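Local coordinates for BSU-2 beta-lactamase (Bacillus subtilis, PDB 6W5E), which probably hydrolyses beta-lactam antibiotics as a class D serine beta-lactamase, opening the lactam ring and so contributing to antibiotic resistance, at residues A[217-220]-A[221-224]; A[159-163]-A[164-168]. All coordinates share one frame; numbering follows the deposited sequence.

Contact 1. Residues A[217-220]-A[221-224]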
loop_
_atom_site.group_PDB
_atom_site.type_symbol
_atom_site.label_atom_id
_atom_site.label_comp_id
_atom_site.label_asym_id
_atom_site.label_seq_id
_atom_site.Cartn_x
_atom_site.Cartn_y
_atom_site.Cartn_z
ATOM N N THR A 217 5.459 2.409 -7.572
ATOM C CA THR A 217 6.474 3.172 -8.289
ATOM C C THR A 217 5.825 3.810 -9.504
ATOM O O THR A 217 5.002 3.186 -10.175
ATOM C CB THR A 217 7.612 2.268 -8.797
ATOM O OG1 THR A 217 8.143 1.482 -7.727
ATOM C CG2 THR A 217 8.735 3.082 -9.446
ATOM N N ARG A 218 6.183 5.056 -9.784
ATOM C CA ARG A 218 5.880 5.636 -11.085
ATOM C C ARG A 218 6.911 5.077 -12.056
ATOM O O ARG A 218 8.073 5.492 -12.063
ATOM C CB ARG A 218 5.915 7.157 -11.033
ATOM C CG ARG A 218 5.449 7.793 -12.321
ATOM C CD ARG A 218 5.280 9.275 -12.156
ATOM N NE ARG A 218 6.572 9.930 -12.020
ATOM C CZ ARG A 218 6.778 11.015 -11.284
ATOM N NH1 ARG A 218 7.984 11.549 -11.218
ATOM N NH2 ARG A 218 5.772 11.566 -10.619
ATOM N N LEU A 219 6.489 4.100 -12.856
ATOM C CA LEU A 219 7.405 3.359 -13.708
ATOM C C LEU A 219 7.844 4.147 -14.929
ATOM O O LEU A 219 8.795 3.734 -15.600
ATOM C CB LEU A 219 6.757 2.041 -14.143
ATOM C CG LEU A 219 6.392 1.091 -12.999
ATOM C CD1 LEU A 219 5.569 -0.086 -13.507
ATOM C CD2 LEU A 219 7.645 0.606 -12.279
ATOM N N THR A 220 7.180 5.265 -15.231
ATOM C CA THR A 220 7.578 6.067 -16.384
ATOM C C THR A 220 9.007 6.571 -16.237
ATOM O O THR A 220 9.747 6.649 -17.224
ATOM C CB THR A 220 6.604 7.232 -16.572
ATOM O OG1 THR A 220 6.555 8.024 -15.379
ATOM C CG2 THR A 220 5.200 6.712 -16.885
ATOM N N ASP A 221 9.418 6.906 -15.007
ATOM C CA ASP A 221 10.745 7.468 -14.781
ATOM C C ASP A 221 11.353 7.049 -13.447
ATOM O O ASP A 221 12.398 7.597 -13.072
ATOM C CB ASP A 221 10.689 8.990 -14.840
ATOM C CG ASP A 221 9.814 9.588 -13.752
ATOM O OD1 ASP A 221 9.138 8.834 -13.013
ATOM O OD2 ASP A 221 9.800 10.826 -13.628
ATOM N N MET A 222 10.723 6.134 -12.707
ATOM C CA MET A 222 11.205 5.689 -11.400
ATOM C C MET A 222 11.349 6.847 -10.415
ATOM O O MET A 222 12.196 6.817 -9.522
ATOM C CB MET A 222 12.504 4.878 -11.505
ATOM C CG MET A 222 12.475 3.789 -12.560
ATOM S SD MET A 222 11.312 2.491 -12.118
ATOM C CE MET A 222 12.114 1.789 -10.683
ATOM N N GLY A 223 10.522 7.874 -10.566
ATOM C CA GLY A 223 10.695 9.109 -9.832
ATOM C C GLY A 223 9.795 9.293 -8.638
ATOM O O GLY A 223 9.910 10.309 -7.943
ATOM N N LEU A 224 8.883 8.357 -8.393
ATOM C CA LEU A 224 7.974 8.418 -7.261
ATOM C C LEU A 224 7.846 7.005 -6.724
ATOM O O LEU A 224 7.651 6.063 -7.498
ATOM C CB LEU A 224 6.598 8.910 -7.720
ATOM C CG LEU A 224 5.472 8.865 -6.696
ATOM C CD1 LEU A 224 5.800 9.737 -5.498
ATOM C CD2 LEU A 224 4.179 9.313 -7.360
#
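Arg218 takes hold of Asp221 side-on, with one nitrogen for each carboxylate oxygen. Arg218 NE donates to Asp221 OD1 at 3.0 Å, almost in the guanidinium plane and nearly straight (164°), while Arg218 NH1 reaches the syn lone pair of Asp221 OD2 at 3.1 Å. The two flat groups are nonetheless twisted 46° apart, so this salt bridge is not coplanar. A bend at chi3 (71°) folds the otherwise extended arginine back over the turn, and the first torsion of Asp221 brings its carboxylate round to meet it. OD1 is gripped twice: Gly223 N donates to Asp221 OD1 at 3.0 Å from the opposite face of the carboxylate, completing an Asx turn. Aspartate suits this place because its short arm serves both the arginine and the backbone N-H of Gly223. Gly223 lies where the arginine passes close by, its C over one face of the guanidinium.

Further in, CB of Leu224 lies beneath the same face, and its CB meets the CB of Arg218 at 3.8 Å. The backbone closes the turn: Arg218 N donates to Leu224 O at 2.9 Å, and Met222 N makes a weak bond to Arg218 O. Met222, its backbone in the left-handed helical region, sends its bent side chain along the other flank, where Met222 SD meets Thr217 CG2 at 3.8 Å.

Thr217 OG1 and Arg218 NH1 are each hydrogen-bonded to a malonate, evidently two separate ions, both probably from the crystallisation liquor, and Thr217 OG1 is further engaged with Gly248 N. The turn joins strands 209-217 and 225-233 of the hairpin at the protein surface, with Leu224 packed on Gln72 and Thr73, Leu219 on Trp111, and Met222 on Ser247 just ahead of helix 248-261.

Contact 2. Residues A[159-163]-A[164-168]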
loop_
_atom_site.group_PDB
_atom_site.type_symbol
_atom_site.label_atom_id
_atom_site.label_comp_id
_atom_site.label_asym_id
_atom_site.label_seq_id
_atom_site.Cartn_x
_atom_site.Cartn_y
_atom_site.Cartn_z
ATOM N N ILE A 159 -11.170 4.659 -15.762
ATOM C CA ILE A 159 -11.454 3.598 -14.799
ATOM C C ILE A 159 -10.260 2.671 -14.581
ATOM O O ILE A 159 -10.100 2.113 -13.489
ATOM C CB ILE A 159 -12.732 2.829 -15.199
ATOM C CG1 ILE A 159 -13.127 1.826 -14.116
ATOM C CG2 ILE A 159 -12.542 2.126 -16.543
ATOM C CD1 ILE A 159 -13.369 2.430 -12.750
ATOM N N ASP A 160 -9.413 2.478 -15.598
ATOM C CA ASP A 160 -8.244 1.610 -15.460
ATOM C C ASP A 160 -6.919 2.365 -15.527
ATOM O O ASP A 160 -5.865 1.748 -15.717
ATOM C CB ASP A 160 -8.279 0.434 -16.441
ATOM C CG ASP A 160 -8.435 0.864 -17.876
ATOM O OD1 ASP A 160 -8.196 2.045 -18.197
ATOM O OD2 ASP A 160 -8.817 -0.001 -18.690
ATOM N N GLN A 161 -6.945 3.682 -15.355
ATOM C CA GLN A 161 -5.726 4.485 -15.366
ATOM C C GLN A 161 -5.585 5.404 -14.159
ATOM O O GLN A 161 -4.468 5.854 -13.880
ATOM C CB GLN A 161 -5.667 5.331 -16.654
ATOM C CG GLN A 161 -4.371 6.114 -16.889
ATOM C CD GLN A 161 -3.160 5.215 -17.056
ATOM O OE1 GLN A 161 -3.226 4.194 -17.737
ATOM N NE2 GLN A 161 -2.043 5.592 -16.433
ATOM N N PHE A 162 -6.659 5.669 -13.413
ATOM C CA PHE A 162 -6.681 6.841 -12.536
ATOM C C PHE A 162 -5.656 6.804 -11.414
ATOM O O PHE A 162 -5.308 7.868 -10.896
ATOM C CB PHE A 162 -8.078 7.089 -11.960
ATOM C CG PHE A 162 -8.594 5.980 -11.067
ATOM C CD1 PHE A 162 -8.215 5.900 -9.738
ATOM C CD2 PHE A 162 -9.483 5.033 -11.557
ATOM C CE1 PHE A 162 -8.694 4.890 -8.924
ATOM C CE2 PHE A 162 -9.974 4.023 -10.742
ATOM C CZ PHE A 162 -9.575 3.953 -9.422
ATOM N N TRP A 163 -5.184 5.627 -11.010
ATOM C CA TRP A 163 -4.228 5.535 -9.906
ATOM C C TRP A 163 -2.779 5.529 -10.373
ATOM O O TRP A 163 -1.871 5.454 -9.529
ATOM C CB TRP A 163 -4.501 4.297 -9.041
ATOM C CG TRP A 163 -4.283 2.975 -9.729
ATOM C CD1 TRP A 163 -3.153 2.206 -9.698
ATOM C CD2 TRP A 163 -5.240 2.245 -10.501
ATOM N NE1 TRP A 163 -3.338 1.058 -10.420
ATOM C CE2 TRP A 163 -4.616 1.051 -10.922
ATOM C CE3 TRP A 163 -6.562 2.486 -10.878
ATOM C CZ2 TRP A 163 -5.271 0.102 -11.708
ATOM C CZ3 TRP A 163 -7.211 1.542 -11.659
ATOM C CH2 TRP A 163 -6.566 0.366 -12.064
ATOM N N LEU A 164 -2.551 5.609 -11.681
ATOM C CA LEU A 164 -1.229 5.459 -12.285
ATOM C C LEU A 164 -0.813 6.793 -12.893
ATOM O O LEU A 164 -1.148 7.086 -14.047
ATOM C CB LEU A 164 -1.263 4.371 -13.352
ATOM C CG LEU A 164 -1.666 2.988 -12.840
ATOM C CD1 LEU A 164 -2.094 2.115 -14.005
ATOM C CD2 LEU A 164 -0.514 2.363 -12.087
ATOM N N GLN A 165 -0.053 7.572 -12.124
ATOM C CA GLN A 165 0.469 8.880 -12.535
ATOM C C GLN A 165 -0.590 9.698 -13.270
ATOM O O GLN A 165 -0.367 10.260 -14.346
ATOM C CB GLN A 165 1.797 8.773 -13.296
ATOM C CG GLN A 165 1.766 8.108 -14.665
ATOM C CD GLN A 165 1.867 6.592 -14.608
ATOM O OE1 GLN A 165 2.193 6.002 -13.568
ATOM N NE2 GLN A 165 1.591 5.950 -15.737
ATOM N N SER A 166 -1.764 9.772 -12.650
ATOM C CA SER A 166 -2.948 10.305 -13.309
ATOM C C SER A 166 -3.713 11.215 -12.353
ATOM O O SER A 166 -3.111 12.023 -11.641
ATOM C CB SER A 166 -3.817 9.144 -13.816
ATOM O OG SER A 166 -4.966 9.560 -14.543
ATOM N N SER A 167 -5.036 11.082 -12.318
ATOM C CA SER A 167 -5.893 12.057 -11.650
ATOM C C SER A 167 -5.970 11.866 -10.143
ATOM O O SER A 167 -6.110 12.850 -9.407
ATOM C CB SER A 167 -7.295 12.018 -12.263
ATOM O OG SER A 167 -7.895 10.739 -12.083
ATOM N N LEU A 168 -5.905 10.632 -9.662
ATOM C CA LEU A 168 -6.094 10.385 -8.238
ATOM C C LEU A 168 -4.816 10.704 -7.467
ATOM O O LEU A 168 -3.718 10.311 -7.874
ATOM C CB LEU A 168 -6.471 8.923 -8.014
ATOM C CG LEU A 168 -6.672 8.474 -6.565
ATOM C CD1 LEU A 168 -7.809 9.221 -5.899
ATOM C CD2 LEU A 168 -6.903 6.979 -6.526
HETATM O O HOH W 1 0.484 3.493 -16.886
HETATM O O HOH W 2 -2.884 8.822 -10.123
#
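Gln161 to Leu164 form a type I beta turn, with Phe162 and Trp163 at its corners, closed by the bond from Leu164 N to Gln161 O (2.9 Å). After Gln165, whose backbone takes a left-handed helical conformation, the chain doubles back and Leu168 N donates to Phe162 O at 3.1 Å. That same carbonyl receives a hydrogen bond from a water that also joins Ser166 N and Leu168 O, so one solvent molecule satisfies three backbone groups inside the bend.

The side chain of Gln161 strengthens the turn. Anti at chi1 (-174°) and bent at the next bond, it carries Gln161 NE2 to Leu164 O at 3.0 Å, in the carbonyl plane and on a lone pair; glutamine has both the length and the N-H needed. Leu164 runs alongside Trp163 and lays CG over the indole, 3.7 Å from the centroid of the five-membered ring, a CH-pi contact. Phe162 turns its ring edge to Leu168, and Phe162 CD1 lies 3.6 Å from Leu168 CD2, while CE3 of Trp163 sits over the centre of the phenyl face. Apolar groups thus steady the indole from Leu164 and Phe162, and Phe78 meets both aromatic rings.

Held this way, Trp163 directs NE1 to the carboxylated lysine at position 79. Asp160 pairs with Arg134, and Ser166 OG binds a malonate ion. This is consistent with the omega loop of class D enzymes, in which a tryptophan hydrogen-bonds the carboxylated lysine, the general base in this family.

In the fold
From the N terminus, the chain first meets contact 2, which folds back the loop between helices 138-147 and 172-184. After helices 172-184 and 191-200 and strands 202-205 and 209-217, it reaches contact 1, which closes the hairpin to strand 225-233. The two are in series, neither nested nor crossing, with centres about 14 Å apart. They touch in space: Arg218 CD packs on Gln165 CB at 3.7 Å, and Thr220 CG2 meets Gln165 NE2. Gln75 joins them as well, through OE1 to Gln165 N and, weakly, through NE2 to Thr217 O. The end of this inner hairpin is thereby tied to the loop from the helical region, beside the carboxylated lysine's site.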